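Local coordinates for RagA protein (Porphyromonas gingivalis, PDB 6SLN) that probably imports peptides across the outer membrane as a TonB-dependent transporter, working with a partner protein, at residues D875-E880 / G911-F916; L894-T899 / K903-P908. All blocks are in the same frame, centred on the assembly; numbering follows the deposited sequence.

Interaction 1: residues D875-E880 / G911-F916; sequences DRYFTE and GQSPQF
Tyr877 reaches from the short helix 874-879 to Pro914 and Phe916 in the long connection between two strands of this TonB-dependent receptor's β-barrel. Its CG is anti to the backbone N (chi1 174°), which carries the phenol out from the helix toward 911-916. The Phe916 and Tyr877 rings are nearly parallel (11°) but slid apart, centroids 4.9 Å distant, so that the CE2 corner of Phe916 lies over the rim of one tyrosine face. The phenylalanine therefore touches with its far end, Phe916 CZ lying 3.9 Å from Tyr877 CG. Pro914 meets the same tyrosine obliquely, its CG 3.5 Å from Tyr877 CE2. Within the helix, the Phe878 ring has Tyr877 CD1 over its centre. Arg876 reaches Glu880 just past the helix end and holds it side-on: NE approaches Glu880 OE2 from above the carboxylate plane at 2.6 Å, NH2 takes the other oxygen, and NH1 pairs with Glu922 on strand 921-937. Apolar side-chain packing from a bound peptide reaches both Tyr877 and Phe916, and a separate protein chain also contacts Tyr877 and Ser913, so the contact borders both partners. At the phenol end, Tyr877 OH lies 3.3 Å from Ser913 OG.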
loop_
_atom_site.group_PDB
_atom_site.type_symbol
_atom_site.label_atom_id
_atom_site.label_comp_id
_atom_site.label_asym_id
_atom_site.label_seq_id
_atom_site.Cartn_x
_atom_site.Cartn_y
_atom_site.Cartn_z
ATOM N N ASP A 875 18.470 -22.318 26.629
ATOM C CA ASP A 875 17.694 -23.557 26.506
ATOM C C ASP A 875 17.820 -24.393 27.770
ATOM O O ASP A 875 16.823 -24.910 28.296
ATOM C CB ASP A 875 18.165 -24.388 25.309
ATOM C CG ASP A 875 17.513 -23.985 23.999
ATOM O OD1 ASP A 875 16.827 -22.943 23.951
ATOM O OD2 ASP A 875 17.715 -24.715 23.001
ATOM N N ARG A 876 19.047 -24.525 28.279
ATOM C CA ARG A 876 19.248 -25.337 29.466
ATOM C C ARG A 876 18.549 -24.755 30.688
ATOM O O ARG A 876 18.334 -25.489 31.656
ATOM C CB ARG A 876 20.748 -25.559 29.719
ATOM C CG ARG A 876 21.396 -26.462 28.659
ATOM C CD ARG A 876 22.827 -26.882 28.944
ATOM N NE ARG A 876 23.063 -27.027 30.372
ATOM C CZ ARG A 876 23.872 -26.231 31.066
ATOM N NH1 ARG A 876 24.515 -25.249 30.445
ATOM N NH2 ARG A 876 24.031 -26.396 32.374
ATOM N N TYR A 877 18.130 -23.490 30.657
ATOM C CA TYR A 877 17.316 -22.988 31.761
ATOM C C TYR A 877 15.959 -23.673 31.795
ATOM O O TYR A 877 15.327 -23.733 32.857
ATOM C CB TYR A 877 17.145 -21.457 31.680
ATOM C CG TYR A 877 16.198 -20.886 32.719
ATOM C CD1 TYR A 877 14.842 -20.734 32.458
ATOM C CD2 TYR A 877 16.658 -20.501 33.955
ATOM C CE1 TYR A 877 13.977 -20.221 33.414
ATOM C CE2 TYR A 877 15.806 -19.975 34.912
ATOM C CZ TYR A 877 14.471 -19.842 34.642
ATOM O OH TYR A 877 13.636 -19.323 35.606
ATOM N N PHE A 878 15.507 -24.190 30.655
ATOM C CA PHE A 878 14.275 -24.954 30.579
ATOM C C PHE A 878 14.530 -26.444 30.749
ATOM O O PHE A 878 13.881 -27.095 31.573
ATOM C CB PHE A 878 13.588 -24.672 29.253
ATOM C CG PHE A 878 13.239 -23.250 29.083
ATOM C CD1 PHE A 878 12.028 -22.773 29.544
ATOM C CD2 PHE A 878 14.140 -22.363 28.495
ATOM C CE1 PHE A 878 11.707 -21.442 29.407
ATOM C CE2 PHE A 878 13.827 -21.024 28.348
ATOM C CZ PHE A 878 12.615 -20.564 28.806
ATOM N N THR A 879 15.496 -26.993 30.008
ATOM C CA THR A 879 15.678 -28.437 30.028
ATOM C C THR A 879 16.233 -28.956 31.356
ATOM O O THR A 879 16.094 -30.146 31.647
ATOM C CB THR A 879 16.595 -28.852 28.891
ATOM O OG1 THR A 879 17.796 -28.080 28.968
ATOM C CG2 THR A 879 15.922 -28.606 27.582
ATOM N N GLU A 880 16.855 -28.115 32.178
ATOM C CA GLU A 880 17.343 -28.595 33.468
ATOM C C GLU A 880 16.564 -28.003 34.635
ATOM O O GLU A 880 16.987 -28.125 35.789
ATOM C CB GLU A 880 18.839 -28.326 33.599
ATOM C CG GLU A 880 19.612 -29.036 32.511
ATOM C CD GLU A 880 21.077 -28.725 32.516
ATOM O OE1 GLU A 880 21.557 -28.187 33.527
ATOM O OE2 GLU A 880 21.750 -29.019 31.508
ATOM N N GLY A 911 11.861 -28.599 42.864
ATOM C CA GLY A 911 10.982 -27.584 43.395
ATOM C C GLY A 911 11.588 -26.201 43.478
ATOM O O GLY A 911 11.030 -25.334 44.172
ATOM N N GLN A 912 12.715 -25.969 42.815
ATOM C CA GLN A 912 13.417 -24.713 42.970
ATOM C C GLN A 912 13.914 -24.236 41.616
ATOM O O GLN A 912 14.360 -25.033 40.780
ATOM C CB GLN A 912 14.575 -24.844 43.975
ATOM C CG GLN A 912 15.776 -25.629 43.508
ATOM C CD GLN A 912 16.801 -25.807 44.626
ATOM O OE1 GLN A 912 17.258 -24.826 45.232
ATOM N NE2 GLN A 912 17.151 -27.059 44.916
ATOM N N SER A 913 13.817 -22.938 41.403
ATOM C CA SER A 913 14.162 -22.424 40.092
ATOM C C SER A 913 15.681 -22.345 39.940
ATOM O O SER A 913 16.408 -22.154 40.924
ATOM C CB SER A 913 13.532 -21.056 39.885
ATOM O OG SER A 913 13.254 -20.842 38.512
ATOM N N PRO A 914 16.188 -22.534 38.731
ATOM C CA PRO A 914 17.603 -22.259 38.472
ATOM C C PRO A 914 17.824 -20.761 38.400
ATOM O O PRO A 914 16.888 -19.960 38.411
ATOM C CB PRO A 914 17.875 -22.920 37.121
ATOM C CG PRO A 914 16.528 -23.029 36.476
ATOM C CD PRO A 914 15.467 -22.998 37.532
ATOM N N GLN A 915 19.091 -20.386 38.361
ATOM C CA GLN A 915 19.455 -18.996 38.149
ATOM C C GLN A 915 20.369 -18.912 36.941
ATOM O O GLN A 915 20.855 -19.927 36.427
ATOM C CB GLN A 915 20.115 -18.396 39.391
ATOM C CG GLN A 915 19.255 -18.488 40.645
ATOM C CD GLN A 915 17.984 -17.645 40.588
ATOM O OE1 GLN A 915 17.811 -16.790 39.708
ATOM N NE2 GLN A 915 17.094 -17.873 41.550
ATOM N N PHE A 916 20.587 -17.689 36.470
ATOM C CA PHE A 916 21.425 -17.479 35.294
ATOM C C PHE A 916 22.873 -17.255 35.719
ATOM O O PHE A 916 23.476 -16.217 35.450
ATOM C CB PHE A 916 20.886 -16.320 34.469
ATOM C CG PHE A 916 19.833 -16.740 33.482
ATOM C CD1 PHE A 916 20.182 -17.489 32.371
ATOM C CD2 PHE A 916 18.504 -16.415 33.680
ATOM C CE1 PHE A 916 19.236 -17.895 31.460
ATOM C CE2 PHE A 916 17.538 -16.818 32.763
ATOM C CZ PHE A 916 17.905 -17.562 31.653
#

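Interaction 2: residues L894-T899 / K903-P908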
loop_
_atom_site.group_PDB
_atom_site.type_symbol
_atom_site.label_atom_id
_atom_site.label_comp_id
_atom_site.label_asym_id
_atom_site.label_seq_id
_atom_site.Cartn_x
_atom_site.Cartn_y
_atom_site.Cartn_z
ATOM N N LEU A 894 17.416 -34.884 35.672
ATOM C CA LEU A 894 16.490 -34.570 36.755
ATOM C C LEU A 894 15.880 -35.817 37.379
ATOM O O LEU A 894 15.192 -35.709 38.398
ATOM C CB LEU A 894 15.387 -33.631 36.273
ATOM C CG LEU A 894 15.916 -32.330 35.651
ATOM C CD1 LEU A 894 14.823 -31.266 35.468
ATOM C CD2 LEU A 894 17.110 -31.765 36.441
ATOM N N LEU A 895 16.118 -36.996 36.800
ATOM C CA LEU A 895 15.660 -38.218 37.436
ATOM C C LEU A 895 16.501 -38.553 38.654
ATOM O O LEU A 895 16.018 -39.266 39.540
ATOM C CB LEU A 895 15.691 -39.380 36.447
ATOM C CG LEU A 895 14.942 -39.139 35.146
ATOM C CD1 LEU A 895 15.525 -40.005 34.034
ATOM C CD2 LEU A 895 13.473 -39.422 35.350
ATOM N N ASN A 896 17.737 -38.046 38.716
ATOM C CA ASN A 896 18.616 -38.236 39.863
ATOM C C ASN A 896 18.626 -37.029 40.808
ATOM O O ASN A 896 19.621 -36.792 41.498
ATOM C CB ASN A 896 20.033 -38.560 39.387
ATOM C CG ASN A 896 20.751 -39.505 40.330
ATOM O OD1 ASN A 896 20.153 -40.031 41.271
ATOM N ND2 ASN A 896 22.037 -39.725 40.087
ATOM N N ALA A 897 17.533 -36.264 40.851
ATOM C CA ALA A 897 17.429 -35.136 41.767
ATOM C C ALA A 897 17.566 -35.590 43.214
ATOM O O ALA A 897 17.230 -36.729 43.567
ATOM C CB ALA A 897 16.090 -34.423 41.591
ATOM N N TRP A 898 18.040 -34.665 44.056
ATOM C CA TRP A 898 18.312 -34.955 45.461
ATOM C C TRP A 898 17.020 -35.227 46.211
ATOM O O TRP A 898 16.061 -34.458 46.124
ATOM C CB TRP A 898 19.054 -33.786 46.104
ATOM C CG TRP A 898 19.474 -33.960 47.553
ATOM C CD1 TRP A 898 20.734 -34.215 48.007
ATOM C CD2 TRP A 898 18.649 -33.828 48.724
ATOM N NE1 TRP A 898 20.746 -34.267 49.379
ATOM C CE2 TRP A 898 19.479 -34.038 49.844
ATOM C CE3 TRP A 898 17.294 -33.559 48.934
ATOM C CZ2 TRP A 898 18.998 -34.003 51.151
ATOM C CZ3 TRP A 898 16.817 -33.534 50.231
ATOM C CH2 TRP A 898 17.669 -33.750 51.324
ATOM N N THR A 899 16.991 -36.341 46.930
ATOM C CA THR A 899 15.919 -36.673 47.850
ATOM C C THR A 899 16.567 -37.109 49.149
ATOM O O THR A 899 17.787 -37.258 49.238
ATOM C CB THR A 899 14.983 -37.769 47.293
ATOM O OG1 THR A 899 15.462 -39.076 47.646
ATOM C CG2 THR A 899 14.845 -37.663 45.762
ATOM N N LYS A 903 21.124 -39.057 47.867
ATOM C CA LYS A 903 21.872 -37.917 48.350
ATOM C C LYS A 903 23.243 -37.769 47.729
ATOM O O LYS A 903 23.766 -36.648 47.713
ATOM C CB LYS A 903 22.020 -37.998 49.871
ATOM C CG LYS A 903 21.117 -37.057 50.606
ATOM C CD LYS A 903 21.450 -37.051 52.075
ATOM C CE LYS A 903 20.512 -37.938 52.854
ATOM N NZ LYS A 903 20.421 -37.478 54.268
ATOM N N GLU A 904 23.852 -38.842 47.232
ATOM C CA GLU A 904 25.090 -38.704 46.470
ATOM C C GLU A 904 24.669 -38.364 45.047
ATOM O O GLU A 904 24.581 -39.207 44.151
ATOM C CB GLU A 904 25.952 -39.955 46.563
ATOM C CG GLU A 904 26.308 -40.359 47.998
ATOM C CD GLU A 904 26.875 -39.212 48.830
ATOM O OE1 GLU A 904 26.476 -39.081 50.012
ATOM O OE2 GLU A 904 27.721 -38.447 48.312
ATOM N N THR A 905 24.357 -37.088 44.867
ATOM C CA THR A 905 23.986 -36.532 43.581
ATOM C C THR A 905 24.241 -35.036 43.627
ATOM O O THR A 905 24.041 -34.395 44.662
ATOM C CB THR A 905 22.523 -36.797 43.244
ATOM O OG1 THR A 905 22.185 -36.097 42.034
ATOM C CG2 THR A 905 21.616 -36.337 44.382
ATOM N N ASP A 906 24.703 -34.495 42.509
ATOM C CA ASP A 906 24.891 -33.065 42.360
ATOM C C ASP A 906 23.686 -32.401 41.692
ATOM O O ASP A 906 23.729 -31.202 41.404
ATOM C CB ASP A 906 26.173 -32.802 41.570
ATOM C CG ASP A 906 26.170 -33.504 40.226
ATOM O OD1 ASP A 906 25.356 -34.437 40.058
ATOM O OD2 ASP A 906 26.971 -33.136 39.343
ATOM N N VAL A 907 22.615 -33.151 41.449
ATOM C CA VAL A 907 21.392 -32.611 40.866
ATOM C C VAL A 907 20.507 -32.103 42.004
ATOM O O VAL A 907 20.151 -32.896 42.896
ATOM C CB VAL A 907 20.659 -33.658 40.014
ATOM C CG1 VAL A 907 19.315 -33.125 39.544
ATOM C CG2 VAL A 907 21.516 -34.076 38.813
ATOM N N PRO A 908 20.122 -30.826 42.000
ATOM C CA PRO A 908 19.378 -30.242 43.129
ATOM C C PRO A 908 18.024 -30.896 43.370
ATOM O O PRO A 908 17.337 -31.303 42.432
ATOM C CB PRO A 908 19.189 -28.775 42.704
ATOM C CG PRO A 908 20.186 -28.528 41.622
ATOM C CD PRO A 908 20.439 -29.843 40.953
#
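Residues 894-899 and 903-908 meet as two irregular segments of a tight loop, their backbones closest at Ala897 and Val907, where the CA atoms are 4.8 Å apart; a weak bond from Trp898 N to Val907 O, 3.0 Å, joins them nearby. Thr905 supplies the second link. With its OG1 anti to the backbone N (chi1 174°), it donates to Asn896 O over 2.7 Å, approaching 21° out of the carbonyl plane. Thr905 OG1 also accepts from Val907 N, 3.0 Å away, in an ST turn, so one hydroxyl both bridges the segments and fixes the bend of its own segment. Thr905 CG2 meanwhile rests 3.7 Å from Trp898 CA. Val907 points inward, laying CG1 3.5 Å from Ala897 CA and touching Leu894 CD2 as the two side chains cross at about a right angle. Lys903 runs alongside the Trp898 indole in the same direction, its CG meeting Trp898 NE1 and CE2 obliquely, and its NZ pairs with Glu900. Trp898 NE1 donates to Lys803 O, just past strand 792-802. Trp898 and Pro908 pack on Ile801 of that strand, whereas Leu894 lies against Phe248 of helix 242-252.

How the interactions relate
From the N terminus, the chain leaves strand 857-873, enters helix 874-879 and runs through a long connection to strand 921-937. Interaction 1 closes the larger loop, bringing 911-916 back to the helix that starts it. Interaction 2 is nested within, closing a much shorter loop across Glu900 to Asn902. Their centres lie 14 Å apart, and they touch directly: Leu894 CD2 packs 3.7 Å from Glu880 O, at the first residue beyond the helix. The inner contact ties the connection to strand 792-802 and helix 242-252, while the outer one places its returning end beside the bound peptide shortly before the chain re-enters the barrel.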